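Local structure of ancillary protein 1 (2XI9) at residues S234-T237 and E238-R242; S255-D259 and K260-K264; K264-H267 and G268-D271; G270-D274 and S275-V279. The protein acts as a pilus-presented adhesin of Streptococcus pyogenes, whose internal thioester bond is required for efficient interaction with host cells. All blocks are in the same frame, centred on the assembly; numbering follows the deposited sequence.

The four contacts follow one another along the chain within the thioester-domain region. Contacts 1, 2 and 4 are helix starts, opening helices 238-253, 260-263 and 274-288, with Thr237, Asp259 and Asn273 as their N-caps; contact 3 is the turn between the second helix and the third. Contacts 1 and 4 pack directly, Leu236 and Leu241 lying on Val279, with centres about 10 Å apart. Contacts 2 and 4, also about 10 Å between centres, are tied by a salt bridge from Lys260 to Asp274. Contacts 2 and 3 share Lys264, and contacts 3 and 4 share Gly270 and Asp271. Contacts 1 and 2 do not touch, their nearest atoms being about 11 Å apart.

Contact 1: residues S234-T237 and E238-R242; sequences SGLT and ETQLR
Thr237 and Gln240 exchange hydrogen bonds to form a capping box at the first turn of helix 238-253. The Thr237 hydroxyl is rotated in between its own backbone N and carbonyl carbon (chi1 64°), which turns OG1 into the helix mouth. There it accepts from Gln240 N at 3.1 Å. The return bond uses the far end of Gln240: its CG lies beside its own backbone N (chi1 -72°), and from there the extended chain carries OE1 to the Thr237 amide. Gln240 OE1 accepts a hydrogen bond from Thr237 N at 3.1 Å, the donor lying some 32° out of the amide plane. This extended chain brushes past the hydroxyl on its way, with Gln240 CG 3.3 Å from Thr237 OG1. A backbone bond from Leu241 N to Thr237 O (3.1 Å) completes the turn.

Leu236 supplies the apolar flank. Its CG rests against Gln240 CB at 3.9 Å, and CD2 reaches along to Leu241 CB at 4.3 Å. The other end of the glutamine amide is also held, since NE2 donates to Leu137 O, so both ends of the group are fixed and its flip is defined.

Around this cap, Leu236 and Leu241 lean on Val279 of helix 274-288, and Gln240 touches Thr276 there; farther along, Arg242 reaches strands 146-149 and 155-160, making a cation-pi contact with Tyr147.

Contact 2: residues S255-D259 and K260-K264; sequences SAELD and KDKLK
Asp259 and Lys262 meet at an angle, the carboxylate of the first lying across the root of the second. Asp259 swings its CG opposite its own backbone N (chi1 176°), so that OD2 reaches the backbone N of Lys262. Asp259 OD2 accepts from Lys262 N at 2.9 Å through its anti lone pair, the one directed away from OD1. The same oxygen packs against the start of the lysine chain, 3.4 Å from Lys262 CG.

Farther out, Lys262 lies alongside Glu257 and the two chains point the same way. Their methylenes touch, Lys262 CD to Glu257 CB at 3.9 Å, but the charged ends do not close into a salt bridge: Lys262 NZ stops 4.4 Å from Glu257 OE1. The glutamate bends at chi2, and its other oxygen is taken by Arg205 in a salt bridge.

On the buried side, Leu263 turns its isobutyl group back under the incoming chain. Its CD2 comes within 3.4 Å of Glu257 O, while its backbone N donates to Asp259 O at 2.9 Å. Leu263 also packs against Leu277 and Leu247, from the helices on either side in sequence.

Between Glu257 and Asp259 the chain makes an inverse gamma turn centred on Leu258, closed by a weak bond. It leads straight into the classic aspartate N-cap, here starting the short, weakly bonded helix 260-263.

Contact 3: residues K264-H267 and G268-D271; sequences KDYH and GFGD
His267, Gly268 and Phe269 carry most of this tight turn, a type I' beta turn running from Tyr266 to Phe269. It is closed by Phe269 N donating to Tyr266 O at 2.9 Å. Both central residues have positive phi, Gly268 having no side chain to crowd the His267 carbonyl; His267 itself takes the left-handed conformation despite its side chain.

The Phe269 ring stands beside the turn with the same heading as the Tyr266 side chain, and the two meet at their CD2 atoms, 4.0 Å apart. The edge of the phenylalanine ring also faces Tyr266 O, with CD2 only 3.2 Å away. His267 meets the tyrosine edge-on, its CD2 3.4 Å above the face of the Tyr266 ring and over its centre.

Just outside the turn, a water links the flanking residues, donating to Lys264 O at 2.6 Å and accepting from Gly270 N at 2.9 Å. One direct hydrogen bond, a water bridge and a CA-H...O contact from Gly270 CA to Lys264 O (3.6 Å) hold the loop, with the Tyr266–Phe269 contact beside them. No charged pair spans it: the polar contacts across it are made by backbone atoms and water, while the buried phenylalanine faces helix 238-253.

Contact 4: residues G270-D274 and S275-V279; sequences GDMND and STLAV
This is the N-terminal cap of helix 274-288, where the loop arriving from the short helix 260-263 turns into the longer one. Asn273 is the N-cap residue. Its side chain sits between its own backbone N and carbonyl carbon (chi1 72°), which brings OD1 round to the first turn. That oxygen accepts two bonds from one residue. Thr276 N comes in almost head-on to the carbonyl, at 2.9 Å, while Thr276 OG1, also at 2.9 Å, arrives from above the amide plane. The threonine can offer both because its OG1 lies beside its own N (chi1 -55°). Two backbone bonds carry the helix onward, Leu277 N to Asn273 O (3.1 Å) and Ala278 N to Asp274 O (2.9 Å).

The preceding residue, Met272, present as selenomethionine, covers the apolar side. Its chain runs out extended and then bends at its last torsion, crossing the Thr276 side chain at about a right angle. Met272 CG is 3.7 Å from Thr276 CG2, and SE rests 3.7 Å from Leu277 CA. The same side chain packs on Ala243 and Leu247 of helix 238-253, while Asn273 touches Gln240 there.

Asp274, the first helical residue, sends its carboxylate outward to a salt bridge with Lys260. A negative group at this end would be expected to suit the helix dipole. With OD1 doubly gripped, the asparagine amide is pinned in one rotation, and the Thr276 hydroxyl, turned to Asn273 while its methyl meets the selenomethionine, spends its donor within the cap.

Contact 1: residues S234-T237 and E238-R242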
loop_
_atom_site.group_PDB
_atom_site.type_symbol
_atom_site.label_atom_id
_atom_site.label_comp_id
_atom_site.label_asym_id
_atom_site.label_seq_id
_atom_site.Cartn_x
_atom_site.Cartn_y
_atom_site.Cartn_z
ATOM N N SER A 234 13.672 -15.823 -20.968
ATOM C CA SER A 234 13.412 -16.693 -22.110
ATOM C C SER A 234 12.132 -17.524 -21.917
ATOM O O SER A 234 11.974 -18.186 -20.895
ATOM C CB SER A 234 14.600 -17.648 -22.351
ATOM O OG SER A 234 15.757 -16.954 -22.797
ATOM N N GLY A 235 11.254 -17.502 -22.923
ATOM C CA GLY A 235 10.016 -18.276 -22.892
ATOM C C GLY A 235 8.858 -17.713 -22.076
ATOM O O GLY A 235 7.738 -18.211 -22.201
ATOM N N LEU A 236 9.094 -16.684 -21.259
ATOM C CA LEU A 236 8.056 -16.188 -20.356
ATOM C C LEU A 236 7.113 -15.232 -21.064
ATOM O O LEU A 236 7.548 -14.362 -21.827
ATOM C CB LEU A 236 8.629 -15.448 -19.142
ATOM C CG LEU A 236 8.520 -16.162 -17.795
ATOM C CD1 LEU A 236 9.556 -17.314 -17.799
ATOM C CD2 LEU A 236 8.772 -15.174 -16.692
ATOM N N THR A 237 5.833 -15.331 -20.728
ATOM C CA THR A 237 4.815 -14.424 -21.272
ATOM C C THR A 237 4.618 -13.249 -20.324
ATOM O O THR A 237 5.104 -13.274 -19.204
ATOM C CB THR A 237 3.478 -15.163 -21.425
ATOM O OG1 THR A 237 3.006 -15.543 -20.134
ATOM C CG2 THR A 237 3.621 -16.419 -22.346
ATOM N N GLU A 238 3.857 -12.229 -20.738
ATOM C CA GLU A 238 3.570 -11.114 -19.834
ATOM C C GLU A 238 2.844 -11.613 -18.593
ATOM O O GLU A 238 3.103 -11.173 -17.465
ATOM C CB GLU A 238 2.712 -10.057 -20.552
ATOM C CG GLU A 238 3.553 -9.133 -21.441
ATOM C CD GLU A 238 2.771 -7.983 -22.078
ATOM O OE1 GLU A 238 2.021 -7.267 -21.405
ATOM O OE2 GLU A 238 2.922 -7.791 -23.287
ATOM N N THR A 239 1.882 -12.517 -18.798
ATOM C CA THR A 239 1.101 -13.006 -17.673
ATOM C C THR A 239 1.987 -13.773 -16.688
ATOM O O THR A 239 1.811 -13.641 -15.488
ATOM C CB THR A 239 -0.093 -13.839 -18.145
ATOM O OG1 THR A 239 -1.008 -12.971 -18.843
ATOM C CG2 THR A 239 -0.827 -14.487 -16.968
ATOM N N GLN A 240 2.926 -14.555 -17.205
ATOM C CA GLN A 240 3.842 -15.317 -16.360
ATOM C C GLN A 240 4.739 -14.360 -15.528
ATOM O O GLN A 240 4.929 -14.586 -14.326
ATOM C CB GLN A 240 4.639 -16.328 -17.174
ATOM C CG GLN A 240 3.775 -17.515 -17.642
ATOM C CD GLN A 240 4.414 -18.419 -18.641
ATOM O OE1 GLN A 240 5.381 -18.057 -19.316
ATOM N NE2 GLN A 240 3.857 -19.634 -18.766
ATOM N N LEU A 241 5.282 -13.300 -16.145
ATOM C CA LEU A 241 6.060 -12.353 -15.363
ATOM C C LEU A 241 5.188 -11.649 -14.329
ATOM O O LEU A 241 5.625 -11.440 -13.180
ATOM C CB LEU A 241 6.852 -11.358 -16.224
ATOM C CG LEU A 241 7.818 -10.436 -15.492
ATOM C CD1 LEU A 241 8.946 -11.247 -14.857
ATOM C CD2 LEU A 241 8.400 -9.314 -16.476
ATOM N N ARG A 242 3.957 -11.305 -14.706
ATOM C CA ARG A 242 3.020 -10.702 -13.762
ATOM C C ARG A 242 2.800 -11.616 -12.536
ATOM O O ARG A 242 2.844 -11.174 -11.402
ATOM C CB ARG A 242 1.698 -10.377 -14.472
ATOM C CG ARG A 242 0.753 -9.465 -13.681
ATOM C CD ARG A 242 -0.346 -8.959 -14.578
ATOM N NE ARG A 242 -1.193 -7.975 -13.891
ATOM C CZ ARG A 242 -1.962 -7.093 -14.493
ATOM N NH1 ARG A 242 -2.028 -7.033 -15.821
ATOM N NH2 ARG A 242 -2.696 -6.279 -13.741
#

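Contact 2: residues S255-D259 and K260-K264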
loop_
_atom_site.group_PDB
_atom_site.type_symbol
_atom_site.label_atom_id
_atom_site.label_comp_id
_atom_site.label_asym_id
_atom_site.label_seq_id
_atom_site.Cartn_x
_atom_site.Cartn_y
_atom_site.Cartn_z
ATOM N N SER A 255 5.168 -14.182 3.628
ATOM C CA SER A 255 6.083 -15.296 3.805
ATOM C C SER A 255 5.670 -16.536 2.981
ATOM O O SER A 255 5.738 -17.638 3.467
ATOM C CB SER A 255 6.217 -15.631 5.283
ATOM O OG SER A 255 6.759 -14.522 5.998
ATOM N N ALA A 256 5.249 -16.330 1.735
ATOM C CA ALA A 256 5.017 -17.422 0.790
ATOM C C ALA A 256 6.341 -18.097 0.487
ATOM O O ALA A 256 7.415 -17.428 0.412
ATOM C CB ALA A 256 4.412 -16.902 -0.560
ATOM N N GLU A 257 6.263 -19.405 0.271
ATOM C CA GLU A 257 7.445 -20.187 -0.048
ATOM C C GLU A 257 7.471 -20.480 -1.530
ATOM O O GLU A 257 6.466 -20.850 -2.105
ATOM C CB GLU A 257 7.480 -21.466 0.774
ATOM C CG GLU A 257 7.571 -21.217 2.279
ATOM C CD GLU A 257 8.906 -20.600 2.738
ATOM O OE1 GLU A 257 9.954 -20.776 2.066
ATOM O OE2 GLU A 257 8.919 -19.928 3.802
ATOM N N LEU A 258 8.649 -20.361 -2.129
ATOM C CA LEU A 258 8.836 -20.578 -3.551
ATOM C C LEU A 258 9.191 -22.030 -3.777
ATOM O O LEU A 258 10.290 -22.369 -4.239
ATOM C CB LEU A 258 9.927 -19.636 -4.082
ATOM C CG LEU A 258 9.706 -18.175 -3.734
ATOM C CD1 LEU A 258 10.796 -17.308 -4.366
ATOM C CD2 LEU A 258 8.343 -17.724 -4.166
ATOM N N ASP A 259 8.248 -22.893 -3.405
ATOM C CA ASP A 259 8.422 -24.322 -3.462
ATOM C C ASP A 259 7.204 -24.921 -4.141
ATOM O O ASP A 259 6.093 -24.734 -3.692
ATOM C CB ASP A 259 8.579 -24.870 -2.046
ATOM C CG ASP A 259 8.681 -26.374 -2.002
ATOM O OD1 ASP A 259 9.821 -26.873 -1.920
ATOM O OD2 ASP A 259 7.635 -27.067 -2.043
ATOM N N LYS A 260 7.446 -25.638 -5.232
ATOM C CA LYS A 260 6.392 -26.213 -6.049
ATOM C C LYS A 260 5.400 -26.989 -5.198
ATOM O O LYS A 260 4.194 -26.850 -5.347
ATOM C CB LYS A 260 7.022 -27.126 -7.084
ATOM C CG LYS A 260 6.142 -27.473 -8.237
ATOM C CD LYS A 260 6.191 -26.378 -9.308
ATOM C CE LYS A 260 5.532 -26.826 -10.625
ATOM N NZ LYS A 260 5.974 -28.186 -11.109
ATOM N N ASP A 261 5.893 -27.811 -4.283
ATOM C CA ASP A 261 4.966 -28.604 -3.484
ATOM C C ASP A 261 4.151 -27.743 -2.514
ATOM O O ASP A 261 2.966 -28.015 -2.274
ATOM C CB ASP A 261 5.689 -29.758 -2.785
ATOM C CG ASP A 261 6.131 -30.829 -3.753
ATOM O OD1 ASP A 261 5.378 -31.103 -4.724
ATOM O OD2 ASP A 261 7.225 -31.414 -3.556
ATOM N N LYS A 262 4.753 -26.678 -1.988
ATOM C CA LYS A 262 4.024 -25.797 -1.081
ATOM C C LYS A 262 3.004 -24.918 -1.822
ATOM O O LYS A 262 2.011 -24.503 -1.233
ATOM C CB LYS A 262 5.006 -24.923 -0.280
ATOM C CG LYS A 262 5.942 -25.767 0.626
ATOM C CD LYS A 262 6.367 -25.019 1.893
ATOM C CE LYS A 262 7.544 -25.725 2.617
ATOM N NZ LYS A 262 8.896 -25.044 2.434
ATOM N N LEU A 263 3.266 -24.627 -3.098
ATOM C CA LEU A 263 2.417 -23.736 -3.917
ATOM C C LEU A 263 1.186 -24.434 -4.510
ATOM O O LEU A 263 0.290 -23.766 -5.000
ATOM C CB LEU A 263 3.267 -23.115 -5.061
ATOM C CG LEU A 263 4.347 -22.139 -4.594
ATOM C CD1 LEU A 263 5.311 -21.733 -5.713
ATOM C CD2 LEU A 263 3.678 -20.910 -3.999
ATOM N N LYS A 264 1.136 -25.763 -4.442
ATOM C CA LYS A 264 0.047 -26.567 -5.048
ATOM C C LYS A 264 -1.357 -26.020 -4.829
ATOM O O LYS A 264 -2.173 -25.974 -5.748
ATOM C CB LYS A 264 0.060 -27.991 -4.489
ATOM C CG LYS A 264 1.131 -28.862 -5.057
ATOM C CD LYS A 264 0.971 -30.294 -4.519
ATOM C CE LYS A 264 2.154 -31.175 -4.887
ATOM N NZ LYS A 264 1.745 -32.606 -5.010
#

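Contact 3: residues K264-H267 and G268-D271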
loop_
_atom_site.group_PDB
_atom_site.type_symbol
_atom_site.label_atom_id
_atom_site.label_comp_id
_atom_site.label_asym_id
_atom_site.label_seq_id
_atom_site.Cartn_x
_atom_site.Cartn_y
_atom_site.Cartn_z
ATOM N N LYS A 264 1.136 -25.763 -4.442
ATOM C CA LYS A 264 0.047 -26.567 -5.048
ATOM C C LYS A 264 -1.357 -26.020 -4.829
ATOM O O LYS A 264 -2.173 -25.974 -5.748
ATOM C CB LYS A 264 0.060 -27.991 -4.489
ATOM C CG LYS A 264 1.131 -28.862 -5.057
ATOM C CD LYS A 264 0.971 -30.294 -4.519
ATOM C CE LYS A 264 2.154 -31.175 -4.887
ATOM N NZ LYS A 264 1.745 -32.606 -5.010
ATOM N N ASP A 265 -1.613 -25.611 -3.598
ATOM C CA ASP A 265 -2.906 -25.170 -3.140
ATOM C C ASP A 265 -2.853 -23.696 -2.716
ATOM O O ASP A 265 -3.760 -23.214 -2.037
ATOM C CB ASP A 265 -3.305 -26.059 -1.943
ATOM C CG ASP A 265 -2.131 -26.277 -0.952
ATOM O OD1 ASP A 265 -1.182 -25.426 -0.913
ATOM O OD2 ASP A 265 -2.139 -27.309 -0.234
ATOM N N TYR A 266 -1.818 -22.978 -3.136
ATOM C CA TYR A 266 -1.591 -21.598 -2.671
ATOM C C TYR A 266 -2.096 -20.591 -3.670
ATOM O O TYR A 266 -1.379 -20.207 -4.586
ATOM C CB TYR A 266 -0.091 -21.363 -2.416
ATOM C CG TYR A 266 0.204 -20.074 -1.702
ATOM C CD1 TYR A 266 -0.045 -19.947 -0.345
ATOM C CD2 TYR A 266 0.779 -18.978 -2.379
ATOM C CE1 TYR A 266 0.228 -18.759 0.325
ATOM C CE2 TYR A 266 1.088 -17.816 -1.715
ATOM C CZ TYR A 266 0.801 -17.693 -0.368
ATOM O OH TYR A 266 1.055 -16.518 0.305
ATOM N N HIS A 267 -3.322 -20.121 -3.458
ATOM C CA HIS A 267 -3.919 -19.038 -4.290
ATOM C C HIS A 267 -3.724 -19.165 -5.801
ATOM O O HIS A 267 -3.448 -18.188 -6.494
ATOM C CB HIS A 267 -3.428 -17.669 -3.830
ATOM C CG HIS A 267 -3.566 -17.466 -2.360
ATOM N ND1 HIS A 267 -4.775 -17.195 -1.763
ATOM C CD2 HIS A 267 -2.660 -17.557 -1.356
ATOM C CE1 HIS A 267 -4.603 -17.094 -0.455
ATOM N NE2 HIS A 267 -3.328 -17.296 -0.185
ATOM N N GLY A 268 -3.911 -20.358 -6.324
ATOM C CA GLY A 268 -3.823 -20.554 -7.770
ATOM C C GLY A 268 -2.419 -20.773 -8.306
ATOM O O GLY A 268 -2.277 -21.164 -9.461
ATOM N N PHE A 269 -1.390 -20.603 -7.468
ATOM C CA PHE A 269 -0.012 -20.713 -7.918
ATOM C C PHE A 269 0.421 -22.130 -8.226
ATOM O O PHE A 269 1.495 -22.371 -8.796
ATOM C CB PHE A 269 0.928 -19.975 -6.937
ATOM C CG PHE A 269 0.805 -18.488 -7.049
ATOM C CD1 PHE A 269 1.379 -17.843 -8.128
ATOM C CD2 PHE A 269 0.049 -17.733 -6.134
ATOM C CE1 PHE A 269 1.234 -16.475 -8.333
ATOM C CE2 PHE A 269 -0.090 -16.351 -6.320
ATOM C CZ PHE A 269 0.500 -15.725 -7.429
ATOM N N GLY A 270 -0.409 -23.092 -7.863
ATOM C CA GLY A 270 -0.277 -24.434 -8.378
ATOM C C GLY A 270 -0.136 -24.522 -9.895
ATOM O O GLY A 270 0.509 -25.432 -10.392
ATOM N N ASP A 271 -0.735 -23.580 -10.633
ATOM C CA ASP A 271 -0.635 -23.564 -12.110
ATOM C C ASP A 271 0.662 -22.896 -12.629
ATOM O O ASP A 271 0.853 -22.777 -13.840
ATOM C CB ASP A 271 -1.819 -22.787 -12.697
ATOM C CG ASP A 271 -1.968 -22.977 -14.203
ATOM O OD1 ASP A 271 -1.797 -24.087 -14.698
ATOM O OD2 ASP A 271 -2.281 -22.002 -14.917
HETATM O O HOH W 1 -3.089 -23.748 -6.828
#

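Contact 4: residues G270-D274 and S275-V279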
loop_
_atom_site.group_PDB
_atom_site.type_symbol
_atom_site.label_atom_id
_atom_site.label_comp_id
_atom_site.label_asym_id
_atom_site.label_seq_id
_atom_site.Cartn_x
_atom_site.Cartn_y
_atom_site.Cartn_z
ATOM N N GLY A 270 -0.409 -23.092 -7.863
ATOM C CA GLY A 270 -0.277 -24.434 -8.378
ATOM C C GLY A 270 -0.136 -24.522 -9.895
ATOM O O GLY A 270 0.509 -25.432 -10.392
ATOM N N ASP A 271 -0.735 -23.580 -10.633
ATOM C CA ASP A 271 -0.635 -23.564 -12.110
ATOM C C ASP A 271 0.662 -22.896 -12.629
ATOM O O ASP A 271 0.853 -22.777 -13.840
ATOM C CB ASP A 271 -1.819 -22.787 -12.697
ATOM C CG ASP A 271 -1.968 -22.977 -14.203
ATOM O OD1 ASP A 271 -1.797 -24.087 -14.698
ATOM O OD2 ASP A 271 -2.281 -22.002 -14.917
HETATM N N MSE A 272 1.538 -22.436 -11.740
HETATM C CA MSE A 272 2.814 -21.838 -12.162
HETATM C C MSE A 272 3.805 -22.928 -12.570
HETATM O O MSE A 272 4.083 -23.854 -11.794
HETATM C CB MSE A 272 3.389 -20.972 -11.018
HETATM C CG MSE A 272 4.642 -20.240 -11.345
HETATM SE SE MSE A 272 5.220 -18.996 -10.014
HETATM C CE MSE A 272 4.177 -17.428 -10.511
ATOM N N ASN A 273 4.350 -22.828 -13.782
ATOM C CA ASN A 273 5.323 -23.816 -14.262
ATOM C C ASN A 273 6.750 -23.588 -13.672
ATOM O O ASN A 273 7.009 -22.571 -13.012
ATOM C CB ASN A 273 5.300 -23.931 -15.799
ATOM C CG ASN A 273 5.916 -22.724 -16.517
ATOM O OD1 ASN A 273 6.596 -21.910 -15.892
ATOM N ND2 ASN A 273 5.687 -22.622 -17.845
ATOM N N ASP A 274 7.650 -24.540 -13.887
ATOM C CA ASP A 274 9.018 -24.457 -13.306
ATOM C C ASP A 274 9.791 -23.197 -13.737
ATOM O O ASP A 274 10.367 -22.513 -12.891
ATOM C CB ASP A 274 9.844 -25.683 -13.690
ATOM C CG ASP A 274 9.384 -26.971 -12.996
ATOM O OD1 ASP A 274 8.618 -26.906 -12.013
ATOM O OD2 ASP A 274 9.808 -28.059 -13.439
ATOM N N SER A 275 9.821 -22.919 -15.043
ATOM C CA SER A 275 10.453 -21.688 -15.587
ATOM C C SER A 275 9.972 -20.415 -14.917
ATOM O O SER A 275 10.772 -19.537 -14.635
ATOM C CB SER A 275 10.212 -21.546 -17.109
ATOM O OG SER A 275 10.732 -22.647 -17.791
ATOM N N THR A 276 8.663 -20.292 -14.694
ATOM C CA THR A 276 8.074 -19.105 -14.087
ATOM C C THR A 276 8.381 -18.959 -12.595
ATOM O O THR A 276 8.716 -17.852 -12.104
ATOM C CB THR A 276 6.543 -19.019 -14.389
ATOM O OG1 THR A 276 6.319 -19.071 -15.819
ATOM C CG2 THR A 276 5.960 -17.793 -13.836
ATOM N N LEU A 277 8.345 -20.070 -11.862
ATOM C CA LEU A 277 8.762 -20.043 -10.479
ATOM C C LEU A 277 10.276 -19.697 -10.373
ATOM O O LEU A 277 10.721 -19.017 -9.445
ATOM C CB LEU A 277 8.411 -21.401 -9.818
ATOM C CG LEU A 277 8.822 -21.528 -8.358
ATOM C CD1 LEU A 277 8.105 -20.487 -7.504
ATOM C CD2 LEU A 277 8.577 -22.974 -7.865
ATOM N N ALA A 278 11.089 -20.124 -11.334
ATOM C CA ALA A 278 12.531 -19.785 -11.277
ATOM C C ALA A 278 12.694 -18.251 -11.399
ATOM O O ALA A 278 13.524 -17.646 -10.731
ATOM C CB ALA A 278 13.315 -20.511 -12.350
ATOM N N VAL A 279 11.880 -17.616 -12.239
ATOM C CA VAL A 279 11.909 -16.154 -12.350
ATOM C C VAL A 279 11.393 -15.471 -11.074
ATOM O O VAL A 279 11.955 -14.451 -10.613
ATOM C CB VAL A 279 11.181 -15.668 -13.609
ATOM C CG1 VAL A 279 10.939 -14.133 -13.555
ATOM C CG2 VAL A 279 11.970 -16.079 -14.841
#